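Local coordinates for uncharacterized protein (Parabacteroides distasonis ATCC 8503, PDB 4R03), which is of unknown function but belongs to the DUF3836 family and folds as an antiparallel beta-sheet whose strands follow one another in chain order, at residues Ser45-Phe50 with Ile65-Asp70. Sequence-based numbering, arbitrary orientation.
Sequences SEKKAF and ITYQYD
Tyr67 crosses the Lys47 side chain obliquely, its OH 3.6 Å from Lys47 CD and its CE1 close to Lys47 CB, across neighbouring antiparallel strands of the beta hairpin formed by 44-53 and 58-69. CG stands anti to the carbonyl carbon (chi1 -55°); the ring presents an edge to the 45-50 backbone, with Ser45 C and Lys47 N in its plane. Ile65 CG2, from the same strand, sits 3.4 Å above one face, toward the rim. Lys47 runs on fully extended, away from this strand, to hydrogen-bond through NZ to Ile107 O and Ser109 OG. An alanine in place of Tyr67 would probably open a gap beside Lys47 and leave Ile65 CG2 without the ring it packs on. On the other face of the sheet, Glu46 CG meets Thr66 CG2 at 4.1 Å. Lys47 and Ile65 form a hydrogen-bonded pair, joined by two bonds of 2.8 Å, Lys47 N to Ile65 O and Ile65 N to Lys47 O. Toward 27-38, on the other side of 44-53, Ser45 and Glu46 both face Gln37, a classic beta bulge. Tyr67 N reaches Ser45 O at 3.1 Å from 46° out of the carbonyl plane, and a water also donates to Ser45 O, at 2.9 Å.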
ATOM      1  N   SER A  45       3.536  -7.525   6.437  1.00 15.44           N
ATOM      2  CA  SER A  45       2.338  -7.938   7.182  1.00 16.60           C
ATOM      3  C   SER A  45       1.165  -6.993   6.951  1.00 16.89           C
ATOM      4  O   SER A  45       0.012  -7.397   7.044  1.00 16.18           O
ATOM      5  CB  SER A  45       2.658  -7.998   8.651  1.00 16.57           C
ATOM      6  OG  SER A  45       3.136  -6.771   9.162  1.00 18.68           O
ATOM      7  N   GLU A  46       1.466  -5.732   6.612  1.00 15.90           N
ATOM      8  CA  GLU A  46       0.441  -4.745   6.421  1.00 16.40           C
ATOM      9  C   GLU A  46       0.916  -3.680   5.431  1.00 14.92           C
ATOM     10  O   GLU A  46       2.065  -3.258   5.502  1.00 15.59           O
ATOM     11  CB  GLU A  46       0.074  -4.100   7.743  1.00 18.31           C
ATOM     12  CG  GLU A  46      -1.143  -3.160   7.655  1.00 20.88           C
ATOM     13  CD  GLU A  46      -1.210  -2.185   8.799  1.00 32.69           C
ATOM     14  OE1 GLU A  46      -1.715  -2.536   9.888  1.00 34.78           O
ATOM     15  OE2 GLU A  46      -0.726  -1.049   8.601  1.00 42.06           O
ATOM     16  N   LYS A  47       0.031  -3.302   4.514  1.00 12.68           N
ATOM     17  CA  LYS A  47       0.252  -2.220   3.548  1.00 12.25           C
ATOM     18  C   LYS A  47      -0.919  -1.254   3.719  1.00 12.66           C
ATOM     19  O   LYS A  47      -2.079  -1.662   3.590  1.00 13.93           O
ATOM     20  CB  LYS A  47       0.352  -2.715   2.138  1.00 12.60           C
ATOM     21  CG  LYS A  47       0.420  -1.675   1.033  1.00 13.63           C
ATOM     22  CD  LYS A  47       0.436  -2.330  -0.317  1.00 14.61           C
ATOM     23  CE  LYS A  47       0.687  -1.375  -1.426  1.00 15.62           C
ATOM     24  NZ  LYS A  47       0.788  -2.100  -2.703  1.00 16.99           N
ATOM     25  N   LYS A  48      -0.641   0.003   3.999  1.00 11.59           N
ATOM     26  CA  LYS A  48      -1.645   1.054   4.025  1.00 12.51           C
ATOM     27  C   LYS A  48      -1.423   2.006   2.883  1.00 13.89           C
ATOM     28  O   LYS A  48      -0.270   2.369   2.603  1.00 14.29           O
ATOM     29  CB  LYS A  48      -1.590   1.816   5.307  1.00 16.37           C
ATOM     30  CG  LYS A  48      -2.181   1.141   6.460  1.00 22.18           C
ATOM     31  CD  LYS A  48      -2.186   2.171   7.636  1.00 27.11           C
ATOM     32  CE  LYS A  48      -2.581   1.520   8.888  1.00 32.12           C
ATOM     33  NZ  LYS A  48      -2.793   2.525   9.926  1.00 35.97           N
ATOM     34  N   ALA A  49      -2.477   2.361   2.193  1.00 11.26           N
ATOM     35  CA  ALA A  49      -2.437   3.283   1.074  1.00 11.50           C
ATOM     36  C   ALA A  49      -3.206   4.542   1.501  1.00 12.43           C
ATOM     37  O   ALA A  49      -4.327   4.423   2.081  1.00 12.60           O
ATOM     38  CB  ALA A  49      -3.048   2.720  -0.165  1.00 12.60           C
ATOM     39  N   PHE A  50      -2.638   5.713   1.201  1.00 11.22           N
ATOM     40  CA  PHE A  50      -3.223   7.007   1.481  1.00 11.61           C
ATOM     41  C   PHE A  50      -3.431   7.769   0.182  1.00 11.34           C
ATOM     42  O   PHE A  50      -2.574   7.732  -0.718  1.00 10.62           O
ATOM     43  CB  PHE A  50      -2.296   7.820   2.376  1.00 10.84           C
ATOM     44  CG  PHE A  50      -1.972   7.202   3.698  1.00 12.00           C
ATOM     45  CD1 PHE A  50      -1.040   6.167   3.797  1.00 13.18           C
ATOM     46  CD2 PHE A  50      -2.605   7.637   4.874  1.00 13.99           C
ATOM     47  CE1 PHE A  50      -0.740   5.595   5.011  1.00 13.80           C
ATOM     48  CE2 PHE A  50      -2.307   7.037   6.080  1.00 14.82           C
ATOM     49  CZ  PHE A  50      -1.376   6.021   6.148  1.00 14.74           C
ATOM     50  N   ILE A  65      -4.247  -3.396   3.481  1.00 13.84           N
ATOM     51  CA  ILE A  65      -4.223  -4.834   3.196  1.00 13.40           C
ATOM     52  C   ILE A  65      -3.337  -5.496   4.242  1.00 14.30           C
ATOM     53  O   ILE A  65      -2.271  -4.973   4.610  1.00 14.57           O
ATOM     54  CB  ILE A  65      -3.654  -5.070   1.803  1.00 14.44           C
ATOM     55  CG1 ILE A  65      -4.404  -4.289   0.728  1.00 15.80           C
ATOM     56  CG2 ILE A  65      -3.557  -6.606   1.485  1.00 15.06           C
ATOM     57  CD1 ILE A  65      -3.893  -4.433  -0.641  1.00 15.87           C
ATOM     58  N   THR A  66      -3.782  -6.654   4.762  1.00 14.05           N
ATOM     59  CA  THR A  66      -2.946  -7.486   5.615  1.00 15.24           C
ATOM     60  C   THR A  66      -2.657  -8.826   4.920  1.00 13.98           C
ATOM     61  O   THR A  66      -3.405  -9.256   4.052  1.00 15.38           O
ATOM     62  CB  THR A  66      -3.532  -7.731   7.010  1.00 16.91           C
ATOM     63  OG1 THR A  66      -4.817  -8.326   6.866  1.00 18.78           O
ATOM     64  CG2 THR A  66      -3.656  -6.448   7.794  1.00 17.44           C
ATOM     65  N   TYR A  67      -1.501  -9.363   5.234  1.00 14.79           N
ATOM     66  CA  TYR A  67      -0.909 -10.530   4.481  1.00 15.72           C
ATOM     67  C   TYR A  67      -0.588 -11.646   5.454  1.00 16.51           C
ATOM     68  O   TYR A  67       0.019 -11.434   6.474  1.00 18.76           O
ATOM     69  CB  TYR A  67       0.367 -10.156   3.739  1.00 16.42           C
ATOM     70  CG  TYR A  67       0.187  -8.995   2.815  1.00 14.67           C
ATOM     71  CD1 TYR A  67       0.305  -7.675   3.299  1.00 16.10           C
ATOM     72  CD2 TYR A  67      -0.067  -9.171   1.471  1.00 15.12           C
ATOM     73  CE1 TYR A  67       0.096  -6.595   2.427  1.00 14.83           C
ATOM     74  CE2 TYR A  67      -0.290  -8.089   0.592  1.00 15.51           C
ATOM     75  CZ  TYR A  67      -0.203  -6.802   1.094  1.00 14.98           C
ATOM     76  OH  TYR A  67      -0.366  -5.774   0.231  1.00 15.81           O
ATOM     77  N   GLN A  68      -1.044 -12.857   5.086  1.00 18.77           N
ATOM     78  CA  GLN A  68      -0.721 -14.098   5.813  1.00 20.67           C
ATOM     79  C   GLN A  68      -0.056 -15.129   4.879  1.00 18.93           C
ATOM     80  O   GLN A  68      -0.397 -15.248   3.714  1.00 21.52           O
ATOM     81  CB  GLN A  68      -2.001 -14.667   6.361  1.00 24.80           C
ATOM     82  CG  GLN A  68      -2.635 -13.838   7.399  1.00 31.17           C
ATOM     83  CD  GLN A  68      -3.848 -14.562   7.934  1.00 40.76           C
ATOM     84  OE1 GLN A  68      -4.823 -14.798   7.202  1.00 45.20           O
ATOM     85  NE2 GLN A  68      -3.775 -14.969   9.197  1.00 46.58           N
ATOM     86  N   TYR A  69       0.966 -15.794   5.428  1.00 21.62           N
ATOM     87  CA  TYR A  69       1.891 -16.651   4.699  1.00 22.22           C
ATOM     88  C   TYR A  69       1.759 -18.108   5.191  1.00 26.15           C
ATOM     89  O   TYR A  69       1.564 -18.342   6.375  1.00 28.27           O
ATOM     90  CB  TYR A  69       3.335 -16.189   4.916  1.00 23.51           C
ATOM     91  CG  TYR A  69       3.506 -14.774   4.380  1.00 20.28           C
ATOM     92  CD1 TYR A  69       3.834 -14.552   3.059  1.00 19.72           C
ATOM     93  CD2 TYR A  69       3.291 -13.688   5.232  1.00 21.02           C
ATOM     94  CE1 TYR A  69       3.946 -13.256   2.555  1.00 20.69           C
ATOM     95  CE2 TYR A  69       3.447 -12.388   4.738  1.00 18.50           C
ATOM     96  CZ  TYR A  69       3.724 -12.197   3.415  1.00 19.30           C
ATOM     97  OH  TYR A  69       3.862 -10.893   2.865  1.00 18.49           O
ATOM     98  N   ASP A  70       1.944 -19.016   4.271  1.00 34.74           N
ATOM     99  CA  ASP A  70       1.778 -20.468   4.534  1.00 45.65           C
ATOM    100  C   ASP A  70       3.023 -21.173   3.982  1.00 50.05           C
ATOM    101  O   ASP A  70       3.457 -20.875   2.869  1.00 48.87           O
ATOM    102  CB  ASP A  70       0.491 -20.899   3.826  1.00 48.97           C
ATOM    103  CG  ASP A  70       0.126 -22.351   4.034  1.00 58.91           C
ATOM    104  OD1 ASP A  70       0.890 -23.109   4.668  1.00 60.58           O
ATOM    105  OD2 ASP A  70      -0.961 -22.725   3.522  1.00 63.34           O
TER
HETATM  106  O   HOH W   1      -0.787  -9.343   9.024  1.00 41.98           O